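Local coordinates for protein secretory pathway GDP dissociation inhibitor (Saccharomyces cerevisiae, PDB 2BCG) that inhibits GDP dissociation from the Rab GTPase Sec4, extracts GDP-bound Ypt7 from vacuolar membranes and is essential in the yeast secretory pathway, at residues I15-G20 with E278-K283; L30-K35 with A249-I254; E60-N65 with V84-K89; S232-P237 with A419-E424. All coordinates share one frame; numbering follows the deposited sequence. Where two conformers were deposited one is given.

Contact 1: residues I15-G20 with E278-K283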
loop_
_atom_site.group_PDB
_atom_site.type_symbol
_atom_site.label_atom_id
_atom_site.label_comp_id
_atom_site.label_asym_id
_atom_site.label_seq_id
_atom_site.Cartn_x
_atom_site.Cartn_y
_atom_site.Cartn_z
ATOM N N ILE A 15 -5.312 -20.742 -3.220
ATOM C CA ILE A 15 -5.667 -20.114 -1.933
ATOM C C ILE A 15 -4.476 -19.282 -1.444
ATOM O O ILE A 15 -3.342 -19.721 -1.500
ATOM C CB ILE A 15 -6.098 -21.177 -0.905
ATOM C CG1 ILE A 15 -7.424 -21.783 -1.380
ATOM C CG2 ILE A 15 -6.227 -20.572 0.507
ATOM C CD1 ILE A 15 -7.855 -23.031 -0.582
ATOM N N VAL A 16 -4.756 -18.053 -1.001
ATOM C CA VAL A 16 -3.710 -17.172 -0.471
ATOM C C VAL A 16 -4.079 -16.853 0.984
ATOM O O VAL A 16 -5.246 -16.553 1.259
ATOM C CB VAL A 16 -3.587 -15.895 -1.320
ATOM C CG1 VAL A 16 -2.407 -15.031 -0.855
ATOM C CG2 VAL A 16 -3.422 -16.266 -2.815
ATOM N N LEU A 17 -3.091 -16.947 1.874
ATOM C CA LEU A 17 -3.283 -16.726 3.319
ATOM C C LEU A 17 -2.436 -15.565 3.797
ATOM O O LEU A 17 -1.203 -15.548 3.618
ATOM C CB LEU A 17 -2.937 -17.970 4.135
ATOM C CG LEU A 17 -3.702 -19.230 3.692
ATOM C CD1 LEU A 17 -3.235 -20.405 4.560
ATOM C CD2 LEU A 17 -5.200 -19.033 3.786
ATOM N N GLY A 18 -3.128 -14.610 4.419
ATOM C CA GLY A 18 -2.521 -13.362 4.865
ATOM C C GLY A 18 -2.569 -12.286 3.809
ATOM O O GLY A 18 -2.323 -12.538 2.610
ATOM N N THR A 19 -2.897 -11.069 4.250
ATOM C CA THR A 19 -2.998 -9.966 3.289
ATOM C C THR A 19 -1.874 -8.952 3.436
ATOM O O THR A 19 -2.077 -7.759 3.172
ATOM C CB THR A 19 -4.362 -9.246 3.381
ATOM O OG1 THR A 19 -4.568 -8.746 4.719
ATOM C CG2 THR A 19 -5.509 -10.180 3.020
ATOM N N GLY A 20 -0.677 -9.417 3.807
ATOM C CA GLY A 20 0.519 -8.627 3.513
ATOM C C GLY A 20 0.691 -8.280 2.050
ATOM O O GLY A 20 0.171 -8.970 1.149
ATOM N N GLU A 278 -3.879 -29.399 0.063
ATOM C CA GLU A 278 -5.127 -29.560 -0.671
ATOM C C GLU A 278 -6.237 -28.551 -0.341
ATOM O O GLU A 278 -7.105 -28.293 -1.186
ATOM C CB GLU A 278 -5.656 -30.988 -0.531
ATOM C CG GLU A 278 -4.877 -32.036 -1.320
ATOM C CD GLU A 278 -5.529 -33.414 -1.251
ATOM O OE1 GLU A 278 -5.320 -34.198 -2.214
ATOM O OE2 GLU A 278 -6.227 -33.709 -0.246
ATOM N N GLY A 279 -6.191 -27.983 0.867
ATOM C CA GLY A 279 -7.169 -26.958 1.261
ATOM C C GLY A 279 -7.116 -26.505 2.702
ATOM O O GLY A 279 -6.166 -26.797 3.434
ATOM N N VAL A 280 -8.155 -25.772 3.111
ATOM C CA VAL A 280 -8.270 -25.237 4.477
ATOM C C VAL A 280 -9.702 -25.402 4.988
ATOM O O VAL A 280 -10.654 -25.334 4.200
ATOM C CB VAL A 280 -7.839 -23.733 4.588
ATOM C CG1 VAL A 280 -6.371 -23.576 4.243
ATOM C CG2 VAL A 280 -8.714 -22.837 3.738
ATOM N N LYS A 281 -9.840 -25.614 6.301
ATOM C CA LYS A 281 -11.142 -25.615 6.960
ATOM C C LYS A 281 -11.280 -24.335 7.775
ATOM O O LYS A 281 -10.366 -23.932 8.510
ATOM C CB LYS A 281 -11.265 -26.841 7.873
ATOM C CG LYS A 281 -12.617 -27.030 8.578
ATOM C CD LYS A 281 -12.593 -28.294 9.473
ATOM C CE LYS A 281 -13.896 -28.522 10.232
ATOM N NZ LYS A 281 -13.880 -29.883 10.895
ATOM N N THR A 282 -12.439 -23.695 7.630
ATOM C CA THR A 282 -12.732 -22.459 8.321
ATOM C C THR A 282 -14.156 -22.531 8.871
ATOM O O THR A 282 -14.892 -23.469 8.546
ATOM C CB THR A 282 -12.637 -21.262 7.340
ATOM O OG1 THR A 282 -13.767 -21.297 6.474
ATOM C CG2 THR A 282 -11.339 -21.278 6.482
ATOM N N LYS A 283 -14.527 -21.533 9.688
ATOM C CA LYS A 283 -15.894 -21.364 10.198
ATOM C C LYS A 283 -16.933 -21.241 9.090
ATOM O O LYS A 283 -18.125 -21.439 9.327
ATOM C CB LYS A 283 -15.966 -20.122 11.105
ATOM C CG LYS A 283 -15.764 -18.792 10.373
ATOM C CD LYS A 283 -15.677 -17.621 11.343
ATOM C CE LYS A 283 -15.604 -16.306 10.581
ATOM N NZ LYS A 283 -15.457 -15.132 11.483
#

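Contact 2: residues L30-K35 with A249-I254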
loop_
_atom_site.group_PDB
_atom_site.type_symbol
_atom_site.label_atom_id
_atom_site.label_comp_id
_atom_site.label_asym_id
_atom_site.label_seq_id
_atom_site.Cartn_x
_atom_site.Cartn_y
_atom_site.Cartn_z
ATOM N N LEU A 30 -2.179 -13.150 -10.145
ATOM C CA LEU A 30 -2.759 -14.436 -10.528
ATOM C C LEU A 30 -4.228 -14.296 -10.958
ATOM O O LEU A 30 -4.639 -14.951 -11.900
ATOM C CB LEU A 30 -2.608 -15.424 -9.393
ATOM C CG LEU A 30 -1.138 -15.830 -9.143
ATOM C CD1 LEU A 30 -1.011 -16.531 -7.804
ATOM C CD2 LEU A 30 -0.616 -16.775 -10.284
ATOM N N SER A 31 -5.007 -13.426 -10.301
ATOM C CA SER A 31 -6.360 -13.132 -10.734
ATOM C C SER A 31 -6.315 -12.539 -12.154
ATOM O O SER A 31 -7.108 -12.947 -13.037
ATOM C CB SER A 31 -7.074 -12.202 -9.749
ATOM O OG SER A 31 -7.417 -12.918 -8.568
ATOM N N VAL A 32 -5.392 -11.602 -12.377
ATOM C CA VAL A 32 -5.220 -11.024 -13.728
ATOM C C VAL A 32 -4.893 -12.103 -14.776
ATOM O O VAL A 32 -5.378 -12.012 -15.919
ATOM C CB VAL A 32 -4.154 -9.895 -13.733
ATOM C CG1 VAL A 32 -3.779 -9.496 -15.181
ATOM C CG2 VAL A 32 -4.700 -8.691 -13.001
ATOM N N ASP A 33 -4.083 -13.081 -14.393
ATOM C CA ASP A 33 -3.733 -14.211 -15.287
ATOM C C ASP A 33 -4.973 -15.085 -15.606
ATOM O O ASP A 33 -4.902 -15.954 -16.484
ATOM C CB ASP A 33 -2.716 -15.141 -14.615
ATOM C CG ASP A 33 -1.274 -14.629 -14.656
ATOM O OD1 ASP A 33 -0.473 -15.166 -13.854
ATOM O OD2 ASP A 33 -0.932 -13.734 -15.467
ATOM N N GLY A 34 -6.098 -14.864 -14.919
ATOM C CA GLY A 34 -7.299 -15.693 -15.120
ATOM C C GLY A 34 -7.512 -16.795 -14.094
ATOM O O GLY A 34 -8.439 -17.598 -14.254
ATOM N N LYS A 35 -6.687 -16.839 -13.035
ATOM C CA LYS A 35 -6.809 -17.854 -12.005
ATOM C C LYS A 35 -7.946 -17.473 -11.043
ATOM O O LYS A 35 -8.224 -16.283 -10.839
ATOM C CB LYS A 35 -5.493 -18.030 -11.244
ATOM C CG LYS A 35 -4.281 -18.457 -12.090
ATOM C CD LYS A 35 -4.544 -19.827 -12.705
ATOM C CE LYS A 35 -3.449 -20.259 -13.680
ATOM N NZ LYS A 35 -3.979 -21.300 -14.639
ATOM N N ALA A 249 -5.358 -6.018 -3.373
ATOM C CA ALA A 249 -6.546 -6.849 -3.043
ATOM C C ALA A 249 -7.736 -6.418 -3.905
ATOM O O ALA A 249 -8.494 -7.263 -4.402
ATOM C CB ALA A 249 -6.898 -6.731 -1.559
ATOM N N ARG A 250 -7.902 -5.105 -4.078
ATOM C CA ARG A 250 -8.969 -4.627 -4.966
ATOM C C ARG A 250 -8.732 -5.142 -6.423
ATOM O O ARG A 250 -9.679 -5.637 -7.074
ATOM C CB ARG A 250 -9.087 -3.116 -4.916
ATOM C CG ARG A 250 -10.177 -2.635 -5.858
ATOM C CD ARG A 250 -10.373 -1.158 -5.750
ATOM N NE ARG A 250 -11.382 -0.757 -6.726
ATOM C CZ ARG A 250 -12.704 -0.830 -6.503
ATOM N NH1 ARG A 250 -13.200 -1.237 -5.310
ATOM N NH2 ARG A 250 -13.530 -0.485 -7.488
ATOM N N LEU A 251 -7.471 -5.070 -6.909
ATOM C CA LEU A 251 -7.146 -5.600 -8.267
ATOM C C LEU A 251 -7.562 -7.077 -8.362
ATOM O O LEU A 251 -8.234 -7.507 -9.321
ATOM C CB LEU A 251 -5.646 -5.464 -8.539
ATOM C CG LEU A 251 -5.187 -6.043 -9.879
ATOM C CD1 LEU A 251 -5.615 -5.178 -11.070
ATOM C CD2 LEU A 251 -3.668 -6.211 -9.829
ATOM N N SER A 252 -7.190 -7.858 -7.354
ATOM C CA SER A 252 -7.575 -9.264 -7.349
ATOM C C SER A 252 -9.111 -9.417 -7.380
ATOM O O SER A 252 -9.636 -10.213 -8.165
ATOM C CB SER A 252 -7.031 -9.967 -6.107
ATOM O OG SER A 252 -7.325 -11.342 -6.186
ATOM N N ALA A 253 -9.806 -8.663 -6.535
ATOM C CA ALA A 253 -11.296 -8.769 -6.470
ATOM C C ALA A 253 -11.926 -8.425 -7.821
ATOM O O ALA A 253 -12.856 -9.086 -8.278
ATOM C CB ALA A 253 -11.825 -7.849 -5.372
ATOM N N ILE A 254 -11.393 -7.405 -8.484
ATOM C CA ILE A 254 -11.927 -7.016 -9.788
ATOM C C ILE A 254 -11.821 -8.175 -10.769
ATOM O O ILE A 254 -12.725 -8.411 -11.586
ATOM C CB ILE A 254 -11.174 -5.765 -10.327
ATOM C CG1 ILE A 254 -11.610 -4.533 -9.538
ATOM C CG2 ILE A 254 -11.425 -5.565 -11.820
ATOM C CD1 ILE A 254 -10.696 -3.373 -9.663
#

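Contact 3: residues E60-N65 with V84-K89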
loop_
_atom_site.group_PDB
_atom_site.type_symbol
_atom_site.label_atom_id
_atom_site.label_comp_id
_atom_site.label_asym_id
_atom_site.label_seq_id
_atom_site.Cartn_x
_atom_site.Cartn_y
_atom_site.Cartn_z
ATOM N N GLU A 60 -2.566 -0.449 21.883
ATOM C CA GLU A 60 -2.948 -1.837 22.167
ATOM C C GLU A 60 -1.801 -2.802 21.915
ATOM O O GLU A 60 -1.568 -3.733 22.686
ATOM C CB GLU A 60 -4.168 -2.253 21.328
ATOM C CG GLU A 60 -5.458 -1.595 21.762
ATOM C CD GLU A 60 -5.857 -1.892 23.228
ATOM O OE1 GLU A 60 -5.690 -3.048 23.701
ATOM O OE2 GLU A 60 -6.344 -0.942 23.892
ATOM N N LYS A 61 -1.050 -2.545 20.850
ATOM C CA LYS A 61 0.020 -3.418 20.441
ATOM C C LYS A 61 1.310 -3.268 21.253
ATOM O O LYS A 61 2.017 -4.264 21.489
ATOM C CB LYS A 61 0.313 -3.140 18.964
ATOM C CG LYS A 61 0.765 -4.302 18.171
ATOM C CD LYS A 61 0.614 -3.986 16.662
ATOM C CE LYS A 61 1.001 -5.200 15.829
ATOM N NZ LYS A 61 2.444 -5.538 16.082
ATOM N N PHE A 62 1.662 -2.030 21.639
ATOM C CA PHE A 62 3.025 -1.786 22.125
ATOM C C PHE A 62 3.124 -1.240 23.550
ATOM O O PHE A 62 4.247 -1.051 24.045
ATOM C CB PHE A 62 3.782 -0.846 21.177
ATOM C CG PHE A 62 3.968 -1.388 19.793
ATOM C CD1 PHE A 62 4.863 -2.435 19.542
ATOM C CD2 PHE A 62 3.286 -0.826 18.733
ATOM C CE1 PHE A 62 5.036 -2.947 18.252
ATOM C CE2 PHE A 62 3.453 -1.330 17.420
ATOM C CZ PHE A 62 4.347 -2.369 17.184
ATOM N N LYS A 63 1.970 -0.978 24.171
ATOM C CA LYS A 63 1.913 -0.406 25.541
ATOM C C LYS A 63 1.230 -1.336 26.525
ATOM O O LYS A 63 0.425 -2.198 26.148
ATOM C CB LYS A 63 1.220 0.949 25.530
ATOM C CG LYS A 63 1.973 1.990 24.728
ATOM C CD LYS A 63 3.222 2.501 25.446
ATOM C CE LYS A 63 3.968 3.524 24.603
ATOM N NZ LYS A 63 5.151 4.030 25.356
ATOM N N GLN A 64 1.564 -1.172 27.800
ATOM C CA GLN A 64 0.992 -2.037 28.832
ATOM C C GLN A 64 -0.420 -1.577 29.245
ATOM O O GLN A 64 -1.330 -2.405 29.386
ATOM C CB GLN A 64 1.932 -2.086 30.037
ATOM C CG GLN A 64 3.265 -2.791 29.771
ATOM C CD GLN A 64 4.295 -2.559 30.872
ATOM O OE1 GLN A 64 4.224 -1.570 31.613
ATOM N NE2 GLN A 64 5.264 -3.471 30.984
ATOM N N ASN A 65 -0.609 -0.273 29.416
ATOM C CA ASN A 65 -1.878 0.298 29.851
ATOM C C ASN A 65 -2.321 1.399 28.911
ATOM O O ASN A 65 -2.072 2.579 29.182
ATOM C CB ASN A 65 -1.768 0.864 31.278
ATOM C CG ASN A 65 -1.319 -0.171 32.271
ATOM O OD1 ASN A 65 -0.123 -0.403 32.443
ATOM N ND2 ASN A 65 -2.274 -0.818 32.924
ATOM N N VAL A 84 -0.320 4.543 10.805
ATOM C CA VAL A 84 1.068 4.407 11.175
ATOM C C VAL A 84 1.640 3.071 10.724
ATOM O O VAL A 84 1.171 2.022 11.176
ATOM C CB VAL A 84 1.217 4.533 12.706
ATOM C CG1 VAL A 84 2.691 4.400 13.113
ATOM C CG2 VAL A 84 0.552 5.811 13.206
ATOM N N ASP A 85 2.632 3.125 9.834
ATOM C CA ASP A 85 3.300 1.907 9.352
ATOM C C ASP A 85 3.891 1.135 10.531
ATOM O O ASP A 85 4.579 1.696 11.408
ATOM C CB ASP A 85 4.445 2.263 8.401
ATOM C CG ASP A 85 3.986 2.987 7.158
ATOM O OD1 ASP A 85 2.810 2.850 6.743
ATOM O OD2 ASP A 85 4.842 3.706 6.587
ATOM N N LEU A 86 3.672 -0.175 10.530
ATOM C CA LEU A 86 4.366 -1.018 11.496
ATOM C C LEU A 86 5.801 -1.322 11.039
ATOM O O LEU A 86 6.683 -1.555 11.862
ATOM C CB LEU A 86 3.586 -2.316 11.668
ATOM C CG LEU A 86 2.164 -2.181 12.286
ATOM C CD1 LEU A 86 1.449 -3.517 12.277
ATOM C CD2 LEU A 86 2.239 -1.712 13.711
ATOM N N ILE A 87 5.997 -1.328 9.709
ATOM C CA ILE A 87 7.291 -1.646 9.109
ATOM C C ILE A 87 7.659 -0.582 8.058
ATOM O O ILE A 87 6.975 -0.475 7.039
ATOM C CB ILE A 87 7.311 -3.067 8.470
ATOM C CG1 ILE A 87 7.011 -4.106 9.544
ATOM C CG2 ILE A 87 8.677 -3.286 7.753
ATOM C CD1 ILE A 87 7.049 -5.545 9.031
ATOM N N PRO A 88 8.720 0.206 8.312
ATOM C CA PRO A 88 8.976 1.315 7.408
ATOM C C PRO A 88 9.551 0.863 6.054
ATOM O O PRO A 88 10.481 0.062 5.994
ATOM C CB PRO A 88 9.969 2.177 8.207
ATOM C CG PRO A 88 10.717 1.180 9.041
ATOM C CD PRO A 88 9.714 0.132 9.408
ATOM N N LYS A 89 9.002 1.396 4.979
ATOM C CA LYS A 89 9.586 1.171 3.642
ATOM C C LYS A 89 9.249 2.369 2.784
ATOM O O LYS A 89 8.112 2.902 2.897
ATOM C CB LYS A 89 8.971 -0.048 2.930
ATOM C CG LYS A 89 9.091 -1.342 3.670
ATOM C CD LYS A 89 10.487 -1.932 3.462
ATOM C CE LYS A 89 10.642 -3.189 4.260
ATOM N NZ LYS A 89 12.007 -3.760 4.013
#

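Contact 4: residues S232-P237 with A419-E424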
loop_
_atom_site.group_PDB
_atom_site.type_symbol
_atom_site.label_atom_id
_atom_site.label_comp_id
_atom_site.label_asym_id
_atom_site.label_seq_id
_atom_site.Cartn_x
_atom_site.Cartn_y
_atom_site.Cartn_z
ATOM N N SER A 232 15.002 13.023 -4.275
ATOM C CA SER A 232 15.471 11.813 -3.628
ATOM C C SER A 232 15.097 10.643 -4.540
ATOM O O SER A 232 14.329 10.793 -5.488
ATOM C CB SER A 232 14.789 11.612 -2.256
ATOM O OG SER A 232 13.485 11.062 -2.460
ATOM N N PRO A 233 15.612 9.462 -4.220
ATOM C CA PRO A 233 15.180 8.326 -5.037
ATOM C C PRO A 233 13.803 7.728 -4.685
ATOM O O PRO A 233 13.410 6.737 -5.307
ATOM C CB PRO A 233 16.267 7.306 -4.760
ATOM C CG PRO A 233 16.680 7.604 -3.351
ATOM C CD PRO A 233 16.582 9.068 -3.185
ATOM N N TYR A 234 13.084 8.320 -3.726
ATOM C CA TYR A 234 11.938 7.626 -3.107
ATOM C C TYR A 234 10.593 8.257 -3.287
ATOM O O TYR A 234 10.460 9.495 -3.260
ATOM C CB TYR A 234 12.145 7.531 -1.597
ATOM C CG TYR A 234 13.426 6.880 -1.163
ATOM C CD1 TYR A 234 13.720 5.576 -1.551
ATOM C CD2 TYR A 234 14.282 7.514 -0.271
ATOM C CE1 TYR A 234 14.887 4.954 -1.147
ATOM C CE2 TYR A 234 15.452 6.899 0.152
ATOM C CZ TYR A 234 15.752 5.607 -0.274
ATOM O OH TYR A 234 16.904 4.989 0.176
ATOM N N LEU A 235 9.591 7.381 -3.349
ATOM C CA LEU A 235 8.179 7.760 -3.213
ATOM C C LEU A 235 7.555 7.125 -1.939
ATOM O O LEU A 235 8.083 6.165 -1.421
ATOM C CB LEU A 235 7.397 7.277 -4.438
ATOM C CG LEU A 235 7.896 7.660 -5.842
ATOM C CD1 LEU A 235 7.040 7.006 -6.928
ATOM C CD2 LEU A 235 7.917 9.196 -5.979
ATOM N N TYR A 236 6.434 7.678 -1.490
ATOM C CA TYR A 236 5.725 7.154 -0.318
ATOM C C TYR A 236 4.212 7.330 -0.562
ATOM O O TYR A 236 3.797 8.368 -1.052
ATOM C CB TYR A 236 6.159 7.884 0.961
ATOM C CG TYR A 236 5.535 7.306 2.221
ATOM C CD1 TYR A 236 6.089 6.191 2.849
ATOM C CD2 TYR A 236 4.355 7.859 2.757
ATOM C CE1 TYR A 236 5.484 5.624 3.968
ATOM C CE2 TYR A 236 3.762 7.301 3.883
ATOM C CZ TYR A 236 4.317 6.186 4.472
ATOM O OH TYR A 236 3.690 5.683 5.589
ATOM N N PRO A 237 3.404 6.313 -0.250
ATOM C CA PRO A 237 1.951 6.432 -0.483
ATOM C C PRO A 237 1.216 7.327 0.511
ATOM O O PRO A 237 1.409 7.225 1.736
ATOM C CB PRO A 237 1.434 4.998 -0.306
ATOM C CG PRO A 237 2.416 4.361 0.624
ATOM C CD PRO A 237 3.764 5.005 0.331
ATOM N N ALA A 419 14.948 -5.615 6.903
ATOM C CA ALA A 419 15.404 -4.335 7.457
ATOM C C ALA A 419 15.746 -3.296 6.401
ATOM O O ALA A 419 16.071 -2.154 6.741
ATOM C CB ALA A 419 16.622 -4.582 8.322
ATOM N N SER A 420 15.682 -3.663 5.125
ATOM C CA SER A 420 16.045 -2.724 4.054
ATOM C C SER A 420 15.043 -1.583 4.066
ATOM O O SER A 420 13.890 -1.740 4.518
ATOM C CB SER A 420 16.137 -3.389 2.684
ATOM O OG SER A 420 14.863 -3.746 2.218
ATOM N N SER A 421 15.480 -0.445 3.529
ATOM C CA SER A 421 14.699 0.791 3.695
ATOM C C SER A 421 13.654 1.001 2.602
ATOM O O SER A 421 12.873 1.952 2.656
ATOM C CB SER A 421 15.676 1.974 3.725
ATOM O OG SER A 421 16.287 2.180 2.465
ATOM N N HIS A 422 13.634 0.108 1.613
ATOM C CA HIS A 422 12.675 0.223 0.522
ATOM C C HIS A 422 12.204 -1.157 0.067
ATOM O O HIS A 422 12.651 -2.169 0.601
ATOM C CB HIS A 422 13.283 1.028 -0.632
ATOM C CG HIS A 422 14.546 0.448 -1.168
ATOM N ND1 HIS A 422 14.559 -0.549 -2.118
ATOM C CD2 HIS A 422 15.846 0.714 -0.880
ATOM C CE1 HIS A 422 15.810 -0.866 -2.402
ATOM N NE2 HIS A 422 16.611 -0.112 -1.670
ATOM N N PHE A 423 11.274 -1.193 -0.892
ATOM C CA PHE A 423 10.536 -2.432 -1.205
ATOM C C PHE A 423 11.170 -3.322 -2.300
ATOM O O PHE A 423 10.588 -4.343 -2.692
ATOM C CB PHE A 423 9.052 -2.096 -1.556
ATOM C CG PHE A 423 8.056 -2.238 -0.397
ATOM C CD1 PHE A 423 8.097 -3.339 0.459
ATOM C CD2 PHE A 423 7.030 -1.299 -0.202
ATOM C CE1 PHE A 423 7.166 -3.502 1.507
ATOM C CE2 PHE A 423 6.102 -1.465 0.824
ATOM C CZ PHE A 423 6.163 -2.574 1.660
ATOM N N GLU A 424 12.398 -3.017 -2.754
ATOM C CA GLU A 424 12.944 -3.845 -3.840
ATOM C C GLU A 424 13.074 -5.320 -3.455
ATOM O O GLU A 424 12.781 -6.212 -4.276
ATOM C CB GLU A 424 14.268 -3.279 -4.348
ATOM C CG GLU A 424 14.399 -3.324 -5.834
ATOM C CD GLU A 424 13.279 -2.596 -6.607
ATOM O OE1 GLU A 424 12.648 -1.617 -6.105
ATOM O OE2 GLU A 424 13.028 -3.030 -7.738
#

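Contact 1: residues I15-G20 with E278-K283
No ring, amide or carboxylate shares in the meeting of Ile-15 and Leu-17 with Val-280, so there are no faces or edges to cover. Gly-279 has no side chain, and the CD1 methyl of Ile-15 lies 4.4 Å from its CA. Everything else is branched aliphatic carbon. With CD1 trans to CA (chi2 170°), the extended Ile-15 side chain reaches out to the second strand. Val-280 divides its two methyls between its neighbours: CG2 lies 4.4 Å from Ile-15 CD1, while CG1 sits 4.5 Å from Leu-17 CD1. Ile-15 and Leu-17 can both take part because they are two residues apart on one side of their strand, whereas Val-16 between them turns to Glu-23 and to strand 37-40.

The contact joins two sheets. Strand 14-17 belongs to the parallel sheet of the Rossmann-like domain, and ahead of helix 21-32 it runs into a glycine-rich turn, Gly-18 to Gly-20, as in related dinucleotide-binding folds. Strand 276-282 is the middle strand of a three-stranded antiparallel meander packed on that sheet; the two segment axes come within 9.0 Å at 56°. A classic beta bulge, in which Glu-278 and Gly-279 both face Leu-269, immediately precedes Val-280. Ile-40 also touches Val-280, and Ile-265 and Tyr-298 extend the apolar layer around Leu-17. The methyls touch only loosely and no hydrogen bond crosses between the segments, so the contact is purely apolar and non-directional.

Contact 2: residues L30-K35 with A249-I254
Two helices of the Rossmann-like domain meet here: Ser-31 and Val-32, in the last turn of helix 21-32, touch Leu-251 and Ser-252 near the end of helix 243-254. The backbones come very close, with the CA atoms of Ser-31 and Ser-252 only 5.3 Å apart, a spacing that small serine side chains allow. Their hydroxyls are joined by a hydrogen bond, Ser-31 OG to Ser-252 OG at 2.9 Å. Ser-252 OG stands anti to its own backbone N (chi1 -175°), a torsion that carries it across to the other helix, where it is also bonded to Ser-27 OG. Ser-31 OG makes a further, weak hydrogen bond to Ser-27 O, one turn earlier. The CB of Ser-31 rests 3.6 Å from Ser-252 O.

Beside this polar cluster lies an apolar one nearer the surface. The CG2 methyl of Val-32 abuts the branched end of Leu-251, 4.1 Å from both CD1 and CG, with CD2 hardly farther, and the two side chains cross obliquely. Directly beyond, helix 21-32 ends in a Schellman motif: Gly-34 has a positive phi of 99°, and Lys-35 N is bonded to Leu-30 O at 3.0 Å.

Residues 249-254 lie in a region that interacts with Ypt1; away from helix 21-32, Arg-250 forms a salt bridge with an acidic side chain of another protein chain. The two buried serine hydroxyls are hydrogen-bonded to each other and to Ser-27, so that two helices can pack backbone-close without stranding polar groups, while Val-32 and Leu-251 add an apolar contact on the outer side.

Contact 3: residues E60-N65 with V84-K89
Leu-86 packs against two consecutive side chains of helix 55-62, Phe-62 on the more sheltered side and Lys-61 toward solvent. The closer-fitting part is the ring contact: Leu-86 CD2 lies in the plane of the Phe-62 ring, at its edge, 3.9 Å from CE2 and 4.1 Å from CZ. One face of that ring is occupied by its neighbour, with Lys-61 CB 3.7 Å above the plane and displaced toward the rim.

The exposed side is built from the lysine's methylenes. Lys-61 and Leu-86 reach toward each other tip to tip, CE standing 4.0 Å from Leu-86 CD1, and CD touches the other methyl. Extended as far as CE, the chain then bends at chi4 (-62°), which turns the ammonium off the line of its methylenes.

The contact joins the C-terminal end of helix 55-62 to the residue after strand 84-85, in the small antiparallel sheet formed with strand 52-53; the backbone of Leu-86 is bonded to Ala-51. Lys-63, the next residue after Phe-62, forms a salt bridge with Glu-391. Across the contact itself no hydrogen bond forms: hydrocarbon meets hydrocarbon, and the lysine contributes its aliphatic stem while its charge can remain hydrated.

Contact 4: residues S232-P237 with A419-E424
Tyr-234 points its hydroxyl end at the loop 419-424, where it meets the consecutive residues Ser-421 and His-422. Both approach the tyrosine ring at an oblique angle: His-422 CB is 4.3 Å from Tyr-234 CE1, and Ser-421 OG is 3.7 Å from Tyr-234 OH. That last separation is too long for a direct bond, and the two hydroxyls are instead linked through the side-chain amide of Gln-331, whose NE2 pairs with the tyrosine and OE1 with the serine. With Ser-421 OG between its backbone N and carbonyl carbon (chi1 69°), the hydroxyl lies on the side of Tyr-234 OH.

Its sequence neighbour Pro-233 also packs on the tyrosine ring, with CG 3.6 Å above the plane, over the centre. Phe-90 meets the same ring with the planes about 25° apart. Strand 234-237 is the middle strand of a three-stranded antiparallel sheet, between strands 91-92 and 112-114, and an ST turn leads into it: Tyr-234 N donates to Ser-232 OG (3.0 Å, N-H...OG angle 166°). On the other side, the loop approaches helix 424-438, with Phe-423 at the N-cap position. Ser-421 is tied by its backbone to Phe-90, next to strand 91-92. The His-422 ring, with Glu-424 CB at its edge in plane, accepts a weak bond at ND1 from Glu-424 N, 3.3 Å away.

Contacts 1 and 2 both belong to the Rossmann-like part of the chain: strand 14-17 leads directly into helix 21-32. The centres of the two contacts are 16 Å apart, and their nearest atoms about 6 Å. Contacts 3 and 4 do touch, where Asp-85 OD2 meets Tyr-236 OH at 2.5 Å and Lys-89 NZ reaches Ser-420 O at 2.8 Å, so residues 84-89 bridge from the surface contact to the buried one. Strand 234-237 precedes helix 243-254, which connects contact 4 to contact 2 through the Ypt1-interacting region 236-261, although their centres lie 25 Å apart. The side chain of Tyr-234 in contact 4 is about 11 Å from a bound geranylgeranyl group.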